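PDB 6N1N: beta-lactamase from Sebaldella termitidis, which probably hydrolyses beta-lactams to substituted beta-amino acids, as a class D serine beta-lactamase that would confer antibiotic resistance. Local coordinates for residues Tyr28-Lys33 with Val213-Val218; Lys121-Gly126 with Phe162-Lys167; Thr190-Glu195 with Tyr230-Arg235. All blocks are in the same frame, centred on the assembly; numbering follows the deposited sequence.

Contact 1: Tyr28-Lys33 with Val213-Val218; sequences YDYKNK and VYFFAV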
loop_
_atom_site.group_PDB
_atom_site.type_symbol
_atom_site.label_atom_id
_atom_site.label_comp_id
_atom_site.label_asym_id
_atom_site.label_seq_id
_atom_site.Cartn_x
_atom_site.Cartn_y
_atom_site.Cartn_z
ATOM N N TYR A 28 5.117 5.910 -11.510
ATOM C CA TYR A 28 4.613 5.775 -12.873
ATOM C C TYR A 28 3.706 6.954 -13.184
ATOM O O TYR A 28 2.679 7.149 -12.525
ATOM C CB TYR A 28 3.859 4.468 -13.056
ATOM C CG TYR A 28 3.336 4.255 -14.468
ATOM C CD1 TYR A 28 4.197 3.946 -15.498
ATOM C CD2 TYR A 28 1.994 4.349 -14.738
ATOM C CE1 TYR A 28 3.727 3.744 -16.782
ATOM C CE2 TYR A 28 1.502 4.133 -16.010
ATOM C CZ TYR A 28 2.368 3.830 -17.033
ATOM O OH TYR A 28 1.905 3.619 -18.319
ATOM N N ASP A 29 4.111 7.730 -14.181
ATOM C CA ASP A 29 3.348 8.823 -14.764
ATOM C C ASP A 29 2.350 8.223 -15.752
ATOM O O ASP A 29 2.735 7.695 -16.791
ATOM C CB ASP A 29 4.353 9.789 -15.391
ATOM C CG ASP A 29 3.713 10.911 -16.192
ATOM O OD1 ASP A 29 2.565 10.769 -16.620
ATOM O OD2 ASP A 29 4.406 11.929 -16.429
ATOM N N TYR A 30 1.065 8.299 -15.415
ATOM C CA TYR A 30 0.022 7.580 -16.141
ATOM C C TYR A 30 -0.243 8.173 -17.520
ATOM O O TYR A 30 -0.298 7.445 -18.524
ATOM C CB TYR A 30 -1.251 7.590 -15.283
ATOM C CG TYR A 30 -2.421 6.868 -15.888
ATOM C CD1 TYR A 30 -2.519 5.489 -15.826
ATOM C CD2 TYR A 30 -3.438 7.569 -16.496
ATOM C CE1 TYR A 30 -3.611 4.823 -16.386
ATOM C CE2 TYR A 30 -4.532 6.911 -17.042
ATOM C CZ TYR A 30 -4.608 5.551 -16.981
ATOM O OH TYR A 30 -5.681 4.926 -17.546
ATOM N N LYS A 31 -0.438 9.490 -17.590
ATOM C CA LYS A 31 -0.759 10.125 -18.862
ATOM C C LYS A 31 0.367 9.939 -19.877
ATOM O O LYS A 31 0.122 9.632 -21.060
ATOM C CB LYS A 31 -1.038 11.606 -18.627
ATOM C CG LYS A 31 -1.204 12.429 -19.865
ATOM C CD LYS A 31 -1.789 13.785 -19.536
ATOM C CE LYS A 31 -0.780 14.688 -18.908
ATOM N NZ LYS A 31 -1.386 16.034 -18.605
ATOM N N ASN A 32 1.610 10.116 -19.437
ATOM C CA ASN A 32 2.761 10.045 -20.325
ATOM C C ASN A 32 3.371 8.653 -20.437
ATOM O O ASN A 32 4.233 8.451 -21.299
ATOM C CB ASN A 32 3.817 11.045 -19.859
ATOM C CG ASN A 32 3.332 12.470 -19.963
ATOM O OD1 ASN A 32 2.907 12.920 -21.054
ATOM N ND2 ASN A 32 3.373 13.203 -18.857
ATOM N N LYS A 33 2.920 7.703 -19.616
ATOM C CA LYS A 33 3.460 6.342 -19.577
ATOM C C LYS A 33 4.975 6.352 -19.346
ATOM O O LYS A 33 5.766 5.802 -20.118
ATOM C CB LYS A 33 3.085 5.580 -20.859
ATOM C CG LYS A 33 1.611 5.584 -21.157
ATOM C CD LYS A 33 1.291 4.631 -22.312
ATOM C CE LYS A 33 -0.207 4.479 -22.530
ATOM N NZ LYS A 33 -0.794 5.697 -23.120
ATOM N N VAL A 213 -2.106 11.403 -13.227
ATOM C CA VAL A 213 -2.056 10.507 -12.077
ATOM C C VAL A 213 -0.638 9.956 -11.990
ATOM O O VAL A 213 -0.085 9.485 -12.987
ATOM C CB VAL A 213 -3.040 9.329 -12.175
ATOM C CG1 VAL A 213 -3.129 8.585 -10.838
ATOM C CG2 VAL A 213 -4.386 9.795 -12.575
ATOM N N TYR A 214 -0.074 9.964 -10.790
ATOM C CA TYR A 214 1.252 9.411 -10.533
ATOM C C TYR A 214 1.108 8.286 -9.510
ATOM O O TYR A 214 0.792 8.528 -8.339
ATOM C CB TYR A 214 2.226 10.486 -10.044
ATOM C CG TYR A 214 2.342 11.637 -11.013
ATOM C CD1 TYR A 214 3.316 11.653 -12.018
ATOM C CD2 TYR A 214 1.431 12.694 -10.981
ATOM C CE1 TYR A 214 3.385 12.671 -12.919
ATOM C CE2 TYR A 214 1.501 13.726 -11.887
ATOM C CZ TYR A 214 2.470 13.718 -12.847
ATOM O OH TYR A 214 2.533 14.771 -13.714
ATOM N N PHE A 215 1.351 7.055 -9.967
ATOM C CA PHE A 215 1.382 5.897 -9.082
ATOM C C PHE A 215 2.749 5.778 -8.446
ATOM O O PHE A 215 3.760 6.082 -9.079
ATOM C CB PHE A 215 1.033 4.645 -9.883
ATOM C CG PHE A 215 -0.353 4.693 -10.464
ATOM C CD1 PHE A 215 -1.412 4.163 -9.767
ATOM C CD2 PHE A 215 -0.612 5.353 -11.653
ATOM C CE1 PHE A 215 -2.686 4.254 -10.263
ATOM C CE2 PHE A 215 -1.883 5.440 -12.147
ATOM C CZ PHE A 215 -2.931 4.886 -11.467
ATOM N N PHE A 216 2.791 5.357 -7.171
ATOM C CA PHE A 216 4.074 5.331 -6.482
ATOM C C PHE A 216 4.205 4.148 -5.539
ATOM O O PHE A 216 3.234 3.647 -4.987
ATOM C CB PHE A 216 4.330 6.639 -5.690
ATOM C CG PHE A 216 3.346 6.902 -4.589
ATOM C CD1 PHE A 216 3.568 6.465 -3.298
ATOM C CD2 PHE A 216 2.191 7.593 -4.850
ATOM C CE1 PHE A 216 2.645 6.708 -2.291
ATOM C CE2 PHE A 216 1.275 7.847 -3.855
ATOM C CZ PHE A 216 1.504 7.386 -2.570
ATOM N N ALA A 217 5.437 3.703 -5.372
ATOM C CA ALA A 217 5.752 2.699 -4.368
ATOM C C ALA A 217 7.121 3.062 -3.816
ATOM O O ALA A 217 8.124 2.976 -4.517
ATOM C CB ALA A 217 5.743 1.278 -4.946
ATOM N N VAL A 218 7.122 3.546 -2.589
ATOM C CA VAL A 218 8.327 3.856 -1.848
ATOM C C VAL A 218 8.569 2.689 -0.909
ATOM O O VAL A 218 7.643 2.209 -0.244
ATOM C CB VAL A 218 8.162 5.171 -1.065
ATOM C CG1 VAL A 218 9.275 5.326 -0.029
ATOM C CG2 VAL A 218 8.135 6.341 -1.989
HETATM O O HOH W 1 4.678 14.985 -15.321
#

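Contact 2: Lys121-Gly126 with Phe162-Lys167; sequences KEFNYG and FMLSEK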
loop_
_atom_site.group_PDB
_atom_site.type_symbol
_atom_site.label_atom_id
_atom_site.label_comp_id
_atom_site.label_asym_id
_atom_site.label_seq_id
_atom_site.Cartn_x
_atom_site.Cartn_y
_atom_site.Cartn_z
ATOM N N LYS A 121 -4.733 -13.957 -7.719
ATOM C CA LYS A 121 -4.533 -14.198 -9.150
ATOM C C LYS A 121 -5.120 -13.060 -9.983
ATOM O O LYS A 121 -4.453 -12.521 -10.879
ATOM C CB LYS A 121 -5.153 -15.540 -9.529
ATOM C CG LYS A 121 -5.023 -15.903 -11.005
ATOM C CD LYS A 121 -5.546 -17.322 -11.262
ATOM C CE LYS A 121 -5.884 -17.570 -12.735
ATOM N NZ LYS A 121 -4.734 -18.112 -13.516
ATOM N N GLU A 122 -6.372 -12.690 -9.701
ATOM C CA GLU A 122 -7.018 -11.575 -10.388
ATOM C C GLU A 122 -6.192 -10.306 -10.272
ATOM O O GLU A 122 -6.055 -9.546 -11.243
ATOM C CB GLU A 122 -8.417 -11.398 -9.789
ATOM C CG GLU A 122 -9.239 -10.205 -10.266
ATOM C CD GLU A 122 -9.828 -10.395 -11.640
ATOM O OE1 GLU A 122 -9.663 -11.490 -12.213
ATOM O OE2 GLU A 122 -10.458 -9.446 -12.158
ATOM N N PHE A 123 -5.614 -10.069 -9.096
ATOM C CA PHE A 123 -4.868 -8.859 -8.789
ATOM C C PHE A 123 -3.402 -8.921 -9.226
ATOM O O PHE A 123 -2.686 -7.916 -9.073
ATOM C CB PHE A 123 -4.913 -8.586 -7.274
ATOM C CG PHE A 123 -6.256 -8.196 -6.741
ATOM C CD1 PHE A 123 -7.319 -7.901 -7.580
ATOM C CD2 PHE A 123 -6.454 -8.132 -5.373
ATOM C CE1 PHE A 123 -8.554 -7.532 -7.064
ATOM C CE2 PHE A 123 -7.690 -7.773 -4.856
ATOM C CZ PHE A 123 -8.731 -7.474 -5.720
ATOM N N ASN A 124 -2.926 -10.066 -9.736
ATOM C CA ASN A 124 -1.506 -10.243 -10.059
ATOM C C ASN A 124 -0.635 -9.813 -8.875
ATOM O O ASN A 124 0.308 -9.036 -9.002
ATOM C CB ASN A 124 -1.132 -9.450 -11.316
ATOM C CG ASN A 124 -2.086 -9.689 -12.449
ATOM O OD1 ASN A 124 -2.141 -10.793 -12.990
ATOM N ND2 ASN A 124 -2.852 -8.659 -12.816
ATOM N N TYR A 125 -0.978 -10.318 -7.698
ATOM C CA TYR A 125 -0.458 -9.742 -6.463
ATOM C C TYR A 125 0.782 -10.509 -6.048
ATOM O O TYR A 125 0.756 -11.403 -5.196
ATOM C CB TYR A 125 -1.518 -9.723 -5.381
ATOM C CG TYR A 125 -1.195 -8.702 -4.291
ATOM C CD1 TYR A 125 -1.597 -7.369 -4.415
ATOM C CD2 TYR A 125 -0.426 -9.043 -3.199
ATOM C CE1 TYR A 125 -1.290 -6.424 -3.441
ATOM C CE2 TYR A 125 -0.104 -8.101 -2.210
ATOM C CZ TYR A 125 -0.553 -6.796 -2.336
ATOM O OH TYR A 125 -0.225 -5.864 -1.385
ATOM N N GLY A 126 1.906 -10.119 -6.652
ATOM C CA GLY A 126 3.197 -10.634 -6.224
ATOM C C GLY A 126 3.329 -12.122 -6.469
ATOM O O GLY A 126 2.900 -12.650 -7.504
ATOM N N PHE A 162 -10.280 -4.928 -12.632
ATOM C CA PHE A 162 -10.625 -6.158 -11.945
ATOM C C PHE A 162 -12.136 -6.355 -11.959
ATOM O O PHE A 162 -12.903 -5.394 -12.007
ATOM C CB PHE A 162 -10.141 -6.118 -10.497
ATOM C CG PHE A 162 -8.675 -5.801 -10.333
ATOM C CD1 PHE A 162 -7.720 -6.459 -11.068
ATOM C CD2 PHE A 162 -8.259 -4.840 -9.416
ATOM C CE1 PHE A 162 -6.364 -6.159 -10.898
ATOM C CE2 PHE A 162 -6.891 -4.555 -9.227
ATOM C CZ PHE A 162 -5.963 -5.219 -9.968
HETATM N N MSE A 163 -12.563 -7.612 -11.906
HETATM C CA MSE A 163 -13.987 -7.913 -11.868
HETATM C C MSE A 163 -14.529 -7.723 -10.449
HETATM O O MSE A 163 -14.671 -8.672 -9.674
HETATM C CB MSE A 163 -14.243 -9.332 -12.384
HETATM C CG MSE A 163 -13.809 -9.530 -13.841
HETATM SE SE MSE A 163 -14.693 -8.314 -15.103
HETATM C CE MSE A 163 -16.539 -8.766 -14.660
ATOM N N LEU A 164 -14.809 -6.465 -10.119
ATOM C CA LEU A 164 -15.386 -6.080 -8.845
ATOM C C LEU A 164 -16.568 -5.176 -9.150
ATOM O O LEU A 164 -16.633 -4.568 -10.212
ATOM C CB LEU A 164 -14.388 -5.323 -7.957
ATOM C CG LEU A 164 -13.023 -5.975 -7.798
ATOM C CD1 LEU A 164 -12.011 -5.004 -7.187
ATOM C CD2 LEU A 164 -13.135 -7.236 -6.959
ATOM N N SER A 165 -17.460 -5.028 -8.177
ATOM C CA SER A 165 -18.634 -4.200 -8.384
ATOM C C SER A 165 -18.314 -2.703 -8.311
ATOM O O SER A 165 -17.316 -2.265 -7.733
ATOM C CB SER A 165 -19.703 -4.525 -7.341
ATOM O OG SER A 165 -19.308 -4.020 -6.075
ATOM N N GLU A 166 -19.199 -1.902 -8.908
ATOM C CA GLU A 166 -19.020 -0.453 -8.889
ATOM C C GLU A 166 -18.947 0.085 -7.465
ATOM O O GLU A 166 -18.162 0.996 -7.175
ATOM C CB GLU A 166 -20.159 0.224 -9.652
ATOM C CG GLU A 166 -20.160 -0.036 -11.143
ATOM C CD GLU A 166 -21.406 0.516 -11.825
ATOM O OE1 GLU A 166 -21.674 0.122 -12.981
ATOM O OE2 GLU A 166 -22.117 1.337 -11.205
ATOM N N LYS A 167 -19.761 -0.465 -6.570
ATOM C CA LYS A 167 -19.784 -0.012 -5.178
ATOM C C LYS A 167 -18.473 -0.319 -4.476
ATOM O O LYS A 167 -17.966 0.497 -3.706
ATOM C CB LYS A 167 -20.963 -0.673 -4.460
ATOM C CG LYS A 167 -20.997 -0.546 -2.928
ATOM C CD LYS A 167 -22.137 -1.400 -2.334
ATOM C CE LYS A 167 -22.212 -1.345 -0.804
ATOM N NZ LYS A 167 -22.744 -0.048 -0.278
#

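Contact 3: Thr190-Glu195 with Tyr230-Arg235; sequences TGWGRE and YLLDFR. With SO4 (sulfate ion), chain C.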
loop_
_atom_site.group_PDB
_atom_site.type_symbol
_atom_site.label_atom_id
_atom_site.label_comp_id
_atom_site.label_asym_id
_atom_site.label_seq_id
_atom_site.Cartn_x
_atom_site.Cartn_y
_atom_site.Cartn_z
ATOM N N THR A 190 0.664 3.107 4.265
ATOM C CA THR A 190 1.887 2.612 4.835
ATOM C C THR A 190 1.815 1.134 5.192
ATOM O O THR A 190 0.753 0.562 5.466
ATOM C CB THR A 190 2.178 3.430 6.085
ATOM O OG1 THR A 190 0.986 3.436 6.888
ATOM C CG2 THR A 190 2.513 4.808 5.704
ATOM N N GLY A 191 2.965 0.509 5.192
ATOM C CA GLY A 191 3.090 -0.806 5.784
ATOM C C GLY A 191 4.519 -0.983 6.249
ATOM O O GLY A 191 5.442 -0.376 5.702
ATOM N N TRP A 192 4.702 -1.791 7.276
ATOM C CA TRP A 192 6.085 -2.137 7.580
ATOM C C TRP A 192 6.210 -3.470 8.281
ATOM O O TRP A 192 5.285 -3.965 8.928
ATOM C CB TRP A 192 6.763 -1.010 8.374
ATOM C CG TRP A 192 6.668 -1.063 9.828
ATOM C CD1 TRP A 192 5.628 -0.642 10.593
ATOM C CD2 TRP A 192 7.684 -1.531 10.734
ATOM N NE1 TRP A 192 5.926 -0.823 11.935
ATOM C CE2 TRP A 192 7.179 -1.374 12.043
ATOM C CE3 TRP A 192 8.967 -2.080 10.560
ATOM C CZ2 TRP A 192 7.910 -1.741 13.183
ATOM C CZ3 TRP A 192 9.691 -2.460 11.689
ATOM C CH2 TRP A 192 9.156 -2.280 12.990
ATOM N N GLY A 193 7.385 -4.063 8.107
ATOM C CA GLY A 193 7.738 -5.292 8.761
ATOM C C GLY A 193 9.230 -5.517 8.668
ATOM O O GLY A 193 9.997 -4.611 8.338
ATOM N N ARG A 194 9.643 -6.736 8.981
ATOM C CA ARG A 194 11.065 -7.056 9.014
ATOM C C ARG A 194 11.309 -8.405 8.362
ATOM O O ARG A 194 10.561 -9.353 8.603
ATOM C CB ARG A 194 11.594 -7.080 10.455
ATOM C CG ARG A 194 13.094 -7.290 10.544
ATOM C CD ARG A 194 13.597 -7.349 11.998
ATOM N NE ARG A 194 13.384 -6.099 12.726
ATOM C CZ ARG A 194 12.614 -5.973 13.814
ATOM N NH1 ARG A 194 11.979 -7.009 14.296
ATOM N NH2 ARG A 194 12.509 -4.788 14.414
ATOM N N GLU A 195 12.316 -8.467 7.482
ATOM C CA GLU A 195 12.808 -9.717 6.901
ATOM C C GLU A 195 14.278 -9.859 7.282
ATOM O O GLU A 195 15.126 -9.085 6.821
ATOM C CB GLU A 195 12.642 -9.731 5.384
ATOM C CG GLU A 195 11.180 -9.746 4.932
ATOM C CD GLU A 195 11.018 -9.744 3.440
ATOM O OE1 GLU A 195 12.035 -9.586 2.726
ATOM O OE2 GLU A 195 9.868 -9.907 2.989
ATOM N N TYR A 230 12.029 7.100 13.476
ATOM C CA TYR A 230 12.065 8.300 12.648
ATOM C C TYR A 230 11.607 8.002 11.227
ATOM O O TYR A 230 10.807 8.747 10.636
ATOM C CB TYR A 230 13.470 8.878 12.627
ATOM C CG TYR A 230 13.569 10.037 11.685
ATOM C CD1 TYR A 230 13.039 11.265 12.035
ATOM C CD2 TYR A 230 14.149 9.894 10.442
ATOM C CE1 TYR A 230 13.115 12.322 11.197
ATOM C CE2 TYR A 230 14.222 10.967 9.564
ATOM C CZ TYR A 230 13.699 12.178 9.964
ATOM O OH TYR A 230 13.732 13.292 9.149
ATOM N N LEU A 231 12.117 6.914 10.644
ATOM C CA LEU A 231 11.764 6.600 9.267
ATOM C C LEU A 231 10.283 6.292 9.114
ATOM O O LEU A 231 9.686 6.627 8.077
ATOM C CB LEU A 231 12.633 5.434 8.805
ATOM C CG LEU A 231 14.095 5.842 8.676
ATOM C CD1 LEU A 231 14.950 4.596 8.500
ATOM C CD2 LEU A 231 14.300 6.805 7.489
ATOM N N LEU A 232 9.668 5.658 10.116
ATOM C CA LEU A 232 8.219 5.481 10.089
ATOM C C LEU A 232 7.509 6.833 10.059
ATOM O O LEU A 232 6.474 6.976 9.404
ATOM C CB LEU A 232 7.754 4.655 11.297
ATOM C CG LEU A 232 8.195 3.192 11.339
ATOM C CD1 LEU A 232 7.699 2.503 12.620
ATOM C CD2 LEU A 232 7.731 2.401 10.128
ATOM N N ASP A 233 8.045 7.831 10.781
ATOM C CA ASP A 233 7.474 9.174 10.771
ATOM C C ASP A 233 7.796 9.937 9.492
ATOM O O ASP A 233 7.084 10.901 9.169
ATOM C CB ASP A 233 7.982 9.999 11.967
ATOM C CG ASP A 233 7.330 9.605 13.298
ATOM O OD1 ASP A 233 6.299 8.895 13.292
ATOM O OD2 ASP A 233 7.858 10.041 14.355
ATOM N N PHE A 234 8.839 9.516 8.765
ATOM C CA PHE A 234 9.389 10.253 7.629
ATOM C C PHE A 234 8.917 9.725 6.281
ATOM O O PHE A 234 9.026 10.444 5.286
ATOM C CB PHE A 234 10.934 10.217 7.697
ATOM C CG PHE A 234 11.639 10.983 6.609
ATOM C CD1 PHE A 234 11.404 12.327 6.423
ATOM C CD2 PHE A 234 12.553 10.349 5.775
ATOM C CE1 PHE A 234 12.051 13.033 5.423
ATOM C CE2 PHE A 234 13.205 11.048 4.768
ATOM C CZ PHE A 234 12.972 12.386 4.602
ATOM N N ARG A 235 8.365 8.508 6.210
ATOM C CA ARG A 235 8.149 7.881 4.910
ATOM C C ARG A 235 7.221 8.692 4.012
ATOM O O ARG A 235 7.445 8.770 2.798
ATOM C CB ARG A 235 7.608 6.459 5.079
ATOM C CG ARG A 235 6.280 6.351 5.781
ATOM C CD ARG A 235 6.111 4.951 6.302
ATOM N NE ARG A 235 5.299 4.871 7.503
ATOM C CZ ARG A 235 4.827 3.731 7.999
ATOM N NH1 ARG A 235 5.070 2.584 7.374
ATOM N NH2 ARG A 235 4.093 3.740 9.101
HETATM S S SO4 C . 1.533 0.852 9.301
HETATM O O1 SO4 C . 1.697 1.282 10.693
HETATM O O2 SO4 C . 0.850 -0.470 9.247
HETATM O O3 SO4 C . 0.686 1.810 8.599
HETATM O O4 SO4 C . 2.865 0.790 8.693
#

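Contact 1: Tyr28-Lys33 with Val213-Val218
Tyr28 and Phe215 face each other as an antiparallel hydrogen-bonded pair: Tyr28 N donates a hydrogen bond to Phe215 O at 2.8 Å, and Phe215 N returns a bond to Tyr28 O at 2.9 Å. Beyond the end of strand 22-29 a third backbone bond runs from Tyr30 N to Val213 O (2.9 Å), with a C=O...N angle of 176°. The carbonyl of Tyr28 also receives a CA-H...O contact from Tyr214 CA at 3.3 Å.

Apolar contacts gather on the face that carries Tyr28 and Phe215. These two rings lie side by side and touch only loosely through their CD2 atoms. Phe215 meets Tyr30 more closely, CE2 to CD1 at 3.7 Å, with the ring planes turned 57° apart. Tyr30 CB also rests on Val213 CB.

Polar contacts mark the other face, where Asp29 and Tyr214 form the non-hydrogen-bonded pair. Tyr214 CE1 lies 3.7 Å from Asp29 OD2, and one water links that oxygen to Tyr214 OH. Chi1 of 173° sets Asp29 CG anti to the backbone N, and the carboxylate is used by the following loop: OD1 accepts from Asn32 N, met from above the carboxylate plane, an Asx motif, while OD2 accepts a nearly straight bond from Asn32 ND2 on its syn side.

The pair joins two strands inside the sheet. Helix 147-159 packs on the Tyr28 and Phe215 side through Leu154 and Ile155, Glu159 of that helix is hydrogen-bonded to Tyr30 OH, and strand 198-209 flanks Val213-Val218 along its other edge.

Contact 2: Lys121-Gly126 with Phe162-Lys167
Glu122 and Phe162 bring the two backbones nearest, with their CA atoms 6.7 Å apart. The first segment leaves the end of helix 113-122 and continues as a loop. There Asn124 takes a positive phi, and two bonds back into the last turn make a Schellman motif. The second segment is an extended run leading into helix 166-175, with an inverse gamma turn centred on Met163 and Ser165 at the N-cap.

One hydrogen bond joins the segments: Met163 N, of a selenomethionine, donates to Glu122 OE2 at 2.8 Å with an N-H...O angle of 165°. The donor arrives on the anti side of the carboxylate, somewhat out of its plane. The Glu122 chain bends at chi2 (76°), turning CD off the extended line, and OE2 also comes within 3.3 Å of Phe162 CA.

Phe162 carries the apolar half. Phe123 CD1 stands 3.5 Å above the Phe162 ring plane, over its centre, and Phe123 CE1 is 3.6 Å from Phe162 CD2. The planes are inclined at 48°. Phe162 CE1 also lies 3.4 Å from Glu122 O, and Leu164 CD1 touches Phe123 CE1 at longer range. Phe153, together with Pro56 and Leu59 of helix 56-63, packs against Phe123, while Asn156 of helix 147-159 touches Phe162.

The contact thus combines a buried phenylalanine pair with a carboxylate at its partly exposed margin. The carboxylate satisfies a backbone N-H in the loop, fastening the approach to helix 166-175 to the end of helix 113-122; its negative charge would be expected to strengthen that bond.

Contact 3: Thr190-Glu195 with Tyr230-Arg235
Arg235 reaches from helix 228-245 to Thr190 and a bound sulfate on strand 184-195. Its CB points toward the strand, and CG takes the position between the backbone N and the carbonyl carbon (chi1 61°). From there the chain runs extended to NE. CG only grazes Thr190 CG2, at 4.1 Å; CD approaches the same methyl at 3.7 Å. NE lies 3.3 Å from Thr190 CG2 and gives a weak hydrogen bond to Leu232 O, one turn back in its own helix. At CZ the guanidinium is sandwiched: Thr190 CB sits 3.2 Å above one face, over the centre, and Leu232 CD2 lies over the opposite face, nearer the rim. At the tip, NH1 and NH2 both donate hydrogen bonds to sulfate O4, at 3.1 and 3.2 Å.

Leu232 continues the contact toward Trp192. Its CD2 stands over the indole in a CH-pi contact, 3.8 Å from the centroid of the five-membered ring and 17° off the normal. Sulfate O4 meets the edge of that indole near its plane.

Thr190 OG1 and Ser51 OG also hydrogen-bond to the sulfate, though the Thr190 distance is doubtfully short. Thr190 and Gly191 end the KTG motif of serine beta-lactamases, beside Ser51, the predicted acyl-ester nucleophile. The ion probably came from the crystallisation liquor, and its position between arginine and threonine is consistent with the pocket that receives the substrate carboxylate in class D enzymes.

Overall arrangement
Contacts 1 and 3 share the central mixed sheet: contact 1 pairs two of its strands, and contact 3 sets helix 228-245 on strand 184-195. Their centres are about 22 Å apart, and strand 212-222 leads through a short connection into that helix. Along the chain their segments alternate, whereas contact 2 is nested within the loop that contact 1 closes and ends before contact 3 opens. Contact 2 belongs to the helical part, about 19 Å from contact 1 and about 26 Å from contact 3 between centres; helix 147-159 touches both contacts 1 and 2. Only contact 3 borders the active site, while the other two join parts of the surrounding transpeptidase-like fold.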